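PDB 4B7H: catalase from Corynebacterium glutamicum atcc 13032, which catalyses the haem-dependent breakdown of hydrogen peroxide to water and oxygen, and is inhibited by nitric oxide. Local coordinates for the interface of chains A and B and the interface of chains A and C. Numbering follows the deposited sequence. Chains: chain A/B/C, Catalase.

Contact 1: the interface of chains A and B. Residues chain A 154, 179, 182-185; chain B 399, 414-415, 417.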
loop_
_atom_site.group_PDB
_atom_site.type_symbol
_atom_site.label_atom_id
_atom_site.label_comp_id
_atom_site.label_asym_id
_atom_site.label_seq_id
_atom_site.Cartn_x
_atom_site.Cartn_y
_atom_site.Cartn_z
ATOM N N LYS A 154 -25.583 9.264 4.574
ATOM C CA LYS A 154 -25.844 8.641 5.866
ATOM C C LYS A 154 -25.276 7.226 6.008
ATOM O O LYS A 154 -25.303 6.648 7.100
ATOM C CB LYS A 154 -27.358 8.612 6.118
ATOM C CG LYS A 154 -27.956 9.983 6.387
ATOM C CD LYS A 154 -28.583 10.063 7.770
ATOM C CE LYS A 154 -27.571 9.799 8.891
ATOM N NZ LYS A 154 -26.564 10.892 9.037
ATOM N N PHE A 179 -29.073 5.153 16.629
ATOM C CA PHE A 179 -29.028 5.545 15.225
ATOM C C PHE A 179 -30.362 5.284 14.533
ATOM O O PHE A 179 -30.910 6.181 13.886
ATOM C CB PHE A 179 -27.910 4.852 14.440
ATOM C CG PHE A 179 -27.913 5.228 12.978
ATOM C CD1 PHE A 179 -27.362 6.439 12.564
ATOM C CD2 PHE A 179 -28.527 4.416 12.030
ATOM C CE1 PHE A 179 -27.397 6.823 11.232
ATOM C CE2 PHE A 179 -28.572 4.800 10.689
ATOM C CZ PHE A 179 -27.997 6.007 10.293
ATOM N N ARG A 182 -33.117 7.681 15.489
ATOM C CA ARG A 182 -32.841 9.047 15.061
ATOM C C ARG A 182 -32.819 9.162 13.536
ATOM O O ARG A 182 -32.817 10.268 12.994
ATOM C CB ARG A 182 -31.548 9.569 15.696
ATOM C CG ARG A 182 -31.670 9.753 17.207
ATOM C CD ARG A 182 -30.383 10.256 17.866
ATOM N NE ARG A 182 -30.599 10.369 19.302
ATOM C CZ ARG A 182 -31.182 11.413 19.883
ATOM N NH1 ARG A 182 -31.573 12.451 19.151
ATOM N NH2 ARG A 182 -31.377 11.419 21.195
ATOM N N ALA A 183 -32.826 8.017 12.852
ATOM C CA ALA A 183 -32.940 7.966 11.394
ATOM C C ALA A 183 -34.153 7.114 11.047
ATOM O O ALA A 183 -34.011 5.986 10.573
ATOM C CB ALA A 183 -31.666 7.374 10.773
ATOM N N PRO A 184 -35.360 7.646 11.290
ATOM C CA PRO A 184 -36.587 6.851 11.187
ATOM C C PRO A 184 -36.883 6.338 9.785
ATOM O O PRO A 184 -37.727 5.453 9.647
ATOM C CB PRO A 184 -37.682 7.821 11.654
ATOM C CG PRO A 184 -37.098 9.193 11.432
ATOM C CD PRO A 184 -35.635 9.025 11.729
ATOM N N GLU A 185 -36.204 6.862 8.766
ATOM C CA GLU A 185 -36.297 6.277 7.429
ATOM C C GLU A 185 -35.900 4.791 7.434
ATOM O O GLU A 185 -36.254 4.042 6.508
ATOM C CB GLU A 185 -35.443 7.055 6.420
ATOM C CG GLU A 185 -33.937 7.058 6.697
ATOM C CD GLU A 185 -33.477 8.319 7.403
ATOM O OE1 GLU A 185 -34.125 8.715 8.398
ATOM O OE2 GLU A 185 -32.476 8.932 6.953
ATOM N N PRO B 399 -27.026 10.992 13.162
ATOM C CA PRO B 399 -27.359 11.646 14.435
ATOM C C PRO B 399 -27.168 10.720 15.639
ATOM O O PRO B 399 -27.342 9.500 15.530
ATOM C CB PRO B 399 -28.841 11.991 14.262
ATOM C CG PRO B 399 -29.349 10.908 13.351
ATOM C CD PRO B 399 -28.226 10.679 12.372
ATOM N N ASP B 414 -31.569 14.466 14.601
ATOM C CA ASP B 414 -32.141 13.455 13.713
ATOM C C ASP B 414 -31.555 13.502 12.304
ATOM O O ASP B 414 -30.675 14.315 12.012
ATOM C CB ASP B 414 -33.678 13.531 13.694
ATOM C CG ASP B 414 -34.204 14.844 13.119
ATOM O OD1 ASP B 414 -33.635 15.363 12.135
ATOM O OD2 ASP B 414 -35.210 15.360 13.643
ATOM N N SER B 415 -32.084 12.642 11.442
ATOM C CA SER B 415 -31.560 12.425 10.099
ATOM C C SER B 415 -32.113 13.365 9.027
ATOM O O SER B 415 -31.839 13.155 7.845
ATOM C CB SER B 415 -31.883 10.996 9.673
ATOM O OG SER B 415 -33.289 10.825 9.653
ATOM N N SER B 417 -35.244 13.656 8.038
ATOM C CA SER B 417 -36.307 13.029 7.258
ATOM C C SER B 417 -37.547 13.945 7.322
ATOM O O SER B 417 -37.405 15.154 7.550
ATOM C CB SER B 417 -36.581 11.612 7.775
ATOM O OG SER B 417 -37.505 10.930 6.950
HETATM O O HOH W 1 -33.133 11.464 6.123
#
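A two-fold interface between identical subunits joins chain A to chain B in the four-subunit assembly of this haem catalase, one of a family of tetramers, and here B:Ser415 plugs into the turn A:Arg182 to A:Glu185. The patch sits where the helix 173-182 of chain A ends and the 3-10 helix 184-186 begins; chain B brings loop segments to it. A short bond runs from the hydroxyl OG of B:Ser415 to the carboxylate OE1 of A:Glu185, 2.6 Å, and it uses the syn lone pair. A:Glu185 places CG between its backbone N and carbonyl carbon (chi1 63°) and then bends at chi2 (-98°), turning the carboxylate toward the serine. OE2 of A:Glu185 holds water 1 at 2.7 Å, and that water also touches the carbonyl O of B:Ser415, so both carboxylate oxygens serve one residue. The backbone N of B:Ser415 makes a weak bond of 2.9 Å to the carbonyl O of A:Arg182, at the helix end. Beside this polar cluster, B:Pro399, which follows a cis peptide bond, packs its ring into chain A. CG of B:Pro399 meets CB of A:Arg182 at 3.5 Å, while its CD lies 3.6 Å from CE of A:Lys154, whose chain crosses the proline at about a right angle. The A:Phe179 ring reaches the same CD with CE1, and CB of A:Ala183 sits over one face of the A:Phe179 ring, toward its rim.

Contact 2: the interface of chains A and C. Residues chain A 15, 18-19, 21-23; chain C 375-377, 390.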
loop_
_atom_site.group_PDB
_atom_site.type_symbol
_atom_site.label_atom_id
_atom_site.label_comp_id
_atom_site.label_asym_id
_atom_site.label_seq_id
_atom_site.Cartn_x
_atom_site.Cartn_y
_atom_site.Cartn_z
ATOM N N ARG A 15 -2.574 -22.995 -11.592
ATOM C CA ARG A 15 -1.436 -23.851 -11.911
ATOM C C ARG A 15 -1.858 -25.300 -12.108
ATOM O O ARG A 15 -2.857 -25.749 -11.530
ATOM C CB ARG A 15 -0.418 -23.827 -10.767
ATOM C CG ARG A 15 0.314 -22.519 -10.561
ATOM C CD ARG A 15 1.395 -22.700 -9.510
ATOM N NE ARG A 15 2.168 -21.482 -9.302
ATOM C CZ ARG A 15 2.071 -20.692 -8.240
ATOM N NH1 ARG A 15 1.237 -20.982 -7.246
ATOM N NH2 ARG A 15 2.834 -19.608 -8.166
ATOM N N LEU A 18 1.301 -30.067 -9.142
ATOM C CA LEU A 18 2.744 -30.226 -9.127
ATOM C C LEU A 18 3.137 -31.269 -8.085
ATOM O O LEU A 18 2.435 -31.483 -7.093
ATOM C CB LEU A 18 3.414 -28.884 -8.814
ATOM C CG LEU A 18 3.091 -27.737 -9.776
ATOM C CD1 LEU A 18 3.579 -26.403 -9.230
ATOM C CD2 LEU A 18 3.691 -28.005 -11.155
ATOM N N SER A 19 4.260 -31.929 -8.317
ATOM C CA SER A 19 4.777 -32.897 -7.366
ATOM C C SER A 19 6.294 -32.831 -7.374
ATOM O O SER A 19 6.884 -31.934 -7.982
ATOM C CB SER A 19 4.304 -34.303 -7.727
ATOM O OG SER A 19 4.778 -34.673 -9.009
ATOM N N ASN A 21 9.609 -31.948 -5.629
ATOM C CA ASN A 21 10.063 -31.068 -4.572
ATOM C C ASN A 21 9.596 -29.648 -4.806
ATOM O O ASN A 21 9.253 -29.272 -5.928
ATOM C CB ASN A 21 11.586 -31.097 -4.477
ATOM C CG ASN A 21 12.132 -32.501 -4.301
ATOM O OD1 ASN A 21 13.012 -32.936 -5.043
ATOM N ND2 ASN A 21 11.612 -33.215 -3.315
ATOM N N THR A 22 9.562 -28.865 -3.737
ATOM C CA THR A 22 9.185 -27.467 -3.854
ATOM C C THR A 22 10.319 -26.636 -4.471
ATOM O O THR A 22 11.491 -27.064 -4.515
ATOM C CB THR A 22 8.795 -26.903 -2.482
ATOM O OG1 THR A 22 9.798 -27.265 -1.525
ATOM C CG2 THR A 22 7.438 -27.457 -2.050
ATOM N N THR A 23 9.961 -25.446 -4.949
ATOM C CA THR A 23 10.925 -24.499 -5.490
ATOM C C THR A 23 10.733 -23.166 -4.801
ATOM O O THR A 23 9.632 -22.856 -4.321
ATOM C CB THR A 23 10.760 -24.263 -7.015
ATOM O OG1 THR A 23 9.545 -23.545 -7.274
ATOM C CG2 THR A 23 10.747 -25.578 -7.785
ATOM N N GLU C 375 7.654 -24.253 -13.769
ATOM C CA GLU C 375 6.583 -24.047 -12.787
ATOM C C GLU C 375 7.150 -23.869 -11.377
ATOM O O GLU C 375 8.065 -24.583 -10.964
ATOM C CB GLU C 375 5.583 -25.214 -12.797
ATOM C CG GLU C 375 4.728 -25.321 -14.067
ATOM C CD GLU C 375 3.588 -24.302 -14.140
ATOM O OE1 GLU C 375 3.293 -23.628 -13.136
ATOM O OE2 GLU C 375 2.974 -24.181 -15.222
ATOM N N VAL C 376 6.588 -22.919 -10.637
ATOM C CA VAL C 376 6.932 -22.716 -9.234
ATOM C C VAL C 376 6.040 -23.604 -8.357
ATOM O O VAL C 376 4.808 -23.570 -8.474
ATOM C CB VAL C 376 6.775 -21.230 -8.860
ATOM C CG1 VAL C 376 6.843 -21.030 -7.353
ATOM C CG2 VAL C 376 7.842 -20.402 -9.575
ATOM N N ASN C 377 6.670 -24.420 -7.511
ATOM C CA ASN C 377 5.971 -25.297 -6.578
ATOM C C ASN C 377 6.180 -24.780 -5.162
ATOM O O ASN C 377 7.212 -25.031 -4.540
ATOM C CB ASN C 377 6.484 -26.736 -6.705
ATOM C CG ASN C 377 5.699 -27.711 -5.859
ATOM O OD1 ASN C 377 4.656 -27.368 -5.317
ATOM N ND2 ASN C 377 6.194 -28.944 -5.747
ATOM N N ASP C 390 -2.550 -22.168 -6.849
ATOM C CA ASP C 390 -2.314 -23.599 -7.031
ATOM C C ASP C 390 -3.535 -24.369 -7.517
ATOM O O ASP C 390 -4.686 -23.927 -7.363
ATOM C CB ASP C 390 -1.807 -24.228 -5.735
ATOM C CG ASP C 390 -0.315 -24.065 -5.550
ATOM O OD1 ASP C 390 0.375 -23.640 -6.499
ATOM O OD2 ASP C 390 0.178 -24.379 -4.453
HETATM O O HOH W 2 4.026 -21.706 -11.491
#
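A:Arg15 reaches across to C:Asp390 and C:Glu375, tying the N-terminal arm of one catalase subunit to a loop of its two-fold-related neighbour, the kind of arm exchange known in tetrameric catalases. From CB of A:Arg15, which passes CA of C:Asp390 at 4.2 Å, the chain runs extended; CG skirts OE1 of C:Glu375, and CD of A:Arg15 lies 3.3 Å from OD1 of C:Asp390. NE holds water 2, which lies in the guanidinium plane and is shared with OE1 of C:Glu375 and the backbone N of C:Val376. At the tip, NH1 of A:Arg15 makes a salt bridge of 2.9 Å to OD1 of C:Asp390. It meets that oxygen from above the carboxylate plane, 48° out of it, with the two flat groups turned 63° apart. A:Leu18 fits its two methyls against the neighbour, CD1 against CA of C:Asn377 and CD2 3.8 Å from CB of C:Glu375. Farther along, C:Asn377 is gripped at both backbone ends: its O accepts the N-H of A:Thr23 at 2.8 Å, and its N donates to the hydroxyl OG1 of A:Thr23 at 3.0 Å. A:Thr23 sets OG1 between its own N and carbonyl carbon (chi1 69°), which lets its hydroxyl and N-H serve the same partner. The C:Asn377 amide ND2 adds a weak bond to the A:Asn21 carbonyl.

Contact 3: the interface of chains A and C. Residues chain A 53-54, 57, 61; chain C 350, 357.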
loop_
_atom_site.group_PDB
_atom_site.type_symbol
_atom_site.label_atom_id
_atom_site.label_comp_id
_atom_site.label_asym_id
_atom_site.label_seq_id
_atom_site.Cartn_x
_atom_site.Cartn_y
_atom_site.Cartn_z
ATOM N N ILE A 53 13.590 -16.789 4.645
ATOM C CA ILE A 53 13.135 -15.411 4.636
ATOM C C ILE A 53 11.992 -15.223 3.628
ATOM O O ILE A 53 11.020 -14.528 3.908
ATOM C CB ILE A 53 14.294 -14.422 4.390
ATOM C CG1 ILE A 53 15.372 -14.589 5.468
ATOM C CG2 ILE A 53 13.773 -12.991 4.328
ATOM C CD1 ILE A 53 14.853 -14.478 6.881
ATOM N N GLU A 54 12.087 -15.869 2.471
ATOM C CA GLU A 54 11.050 -15.734 1.454
ATOM C C GLU A 54 9.720 -16.322 1.953
ATOM O O GLU A 54 8.645 -15.736 1.763
ATOM C CB GLU A 54 11.500 -16.420 0.165
ATOM C CG GLU A 54 10.552 -16.286 -1.000
ATOM C CD GLU A 54 11.193 -16.776 -2.277
ATOM O OE1 GLU A 54 11.967 -16.013 -2.891
ATOM O OE2 GLU A 54 10.945 -17.935 -2.665
ATOM N N ALA A 57 8.401 -14.064 4.828
ATOM C CA ALA A 57 8.014 -12.740 4.343
ATOM C C ALA A 57 6.732 -12.778 3.521
ATOM O O ALA A 57 5.910 -11.860 3.609
ATOM C CB ALA A 57 9.142 -12.096 3.546
ATOM N N ARG A 61 2.620 -11.350 4.535
ATOM C CA ARG A 61 1.871 -10.479 3.642
ATOM C C ARG A 61 0.620 -11.150 3.066
ATOM O O ARG A 61 0.033 -10.659 2.100
ATOM C CB ARG A 61 2.790 -9.947 2.536
ATOM C CG ARG A 61 3.815 -8.991 3.110
ATOM C CD ARG A 61 4.944 -8.660 2.134
ATOM N NE ARG A 61 5.818 -7.663 2.746
ATOM C CZ ARG A 61 6.712 -7.927 3.698
ATOM N NH1 ARG A 61 6.929 -9.176 4.097
ATOM N NH2 ARG A 61 7.416 -6.941 4.236
ATOM N N PHE C 350 19.458 -10.263 1.444
ATOM C CA PHE C 350 18.230 -9.874 2.128
ATOM C C PHE C 350 17.508 -8.700 1.446
ATOM O O PHE C 350 16.288 -8.714 1.258
ATOM C CB PHE C 350 18.490 -9.490 3.592
ATOM C CG PHE C 350 17.343 -8.739 4.217
ATOM C CD1 PHE C 350 16.174 -9.409 4.545
ATOM C CD2 PHE C 350 17.409 -7.372 4.436
ATOM C CE1 PHE C 350 15.090 -8.734 5.093
ATOM C CE2 PHE C 350 16.330 -6.682 4.982
ATOM C CZ PHE C 350 15.168 -7.371 5.317
ATOM N N ARG C 357 9.086 -6.449 -2.353
ATOM C CA ARG C 357 7.803 -6.733 -1.705
ATOM C C ARG C 357 7.008 -5.449 -1.448
ATOM O O ARG C 357 5.775 -5.444 -1.530
ATOM C CB ARG C 357 8.010 -7.518 -0.405
ATOM C CG ARG C 357 8.527 -8.931 -0.625
ATOM C CD ARG C 357 9.026 -9.601 0.672
ATOM N NE ARG C 357 9.737 -10.829 0.331
ATOM C CZ ARG C 357 10.963 -11.166 0.730
ATOM N NH1 ARG C 357 11.658 -10.413 1.586
ATOM N NH2 ARG C 357 11.492 -12.293 0.271
HETATM O O HOH W 3 8.180 -13.343 -0.198
#
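NH1 of A:Arg61 donates to the carbonyl O of A:Ala57 at 2.9 Å, a bond lying in the guanidinium plane, and these two residues lie against the C:Arg357 side chain in the two-fold interface of identical subunits A and C. C:Arg357 belongs to helix 343-359, which carries the haem-catalase signature R-x-F-x-Y-x-D with C:Phe350 as its phenylalanine and C:Tyr352, the proximal tyrosine that binds the haem iron. With CG anti to its carbonyl carbon (chi1 -68°) and the chain extended to NE, C:Arg357 runs across A:Arg61 at about a right angle: its CB lies 3.8 Å from NE of A:Arg61, and its CD sits above one face of that guanidinium, toward the rim. The planes of the two guanidinium groups are turned 40° from each other. Farther out, the C:Arg357 guanidinium lays one face on the methyl of A:Ala57, CZ to CB 3.5 Å, and NH2 passes 3.7 Å from CA of A:Glu54. NE of C:Arg357 lies 3.0 Å from water 3, which also meets the carbonyl O of A:Glu54. The A:Glu54 carboxylate stays farther off, its OE1 4.9 Å from NH2 of C:Arg357, where its opposite charge may still be felt. Elsewhere, CG2 of A:Ile53 approaches CD1 of C:Phe350 loosely, at 4.3 Å.

Contacts 2 and 3 belong to the same pairing of chains A and C, their C-alpha centres about 19 Å apart, whereas contact 1 joins A to B, about 55 Å from contact 2 and 48 Å from contact 3. No residue is shared. Contacts 1 and 2 do draw on one stretch of the chain, the long run between the 3-10 helix 368-370 and strand 423-424: its 399, 414-415 and 417 parts face one neighbour, its 375-377 and 390 parts another. Contact 3 instead pairs helix 50-59 with the haem-bearing helix 343-359. Each subunit is thus held to different neighbours by separate surfaces, consistent with the four-subunit assembly.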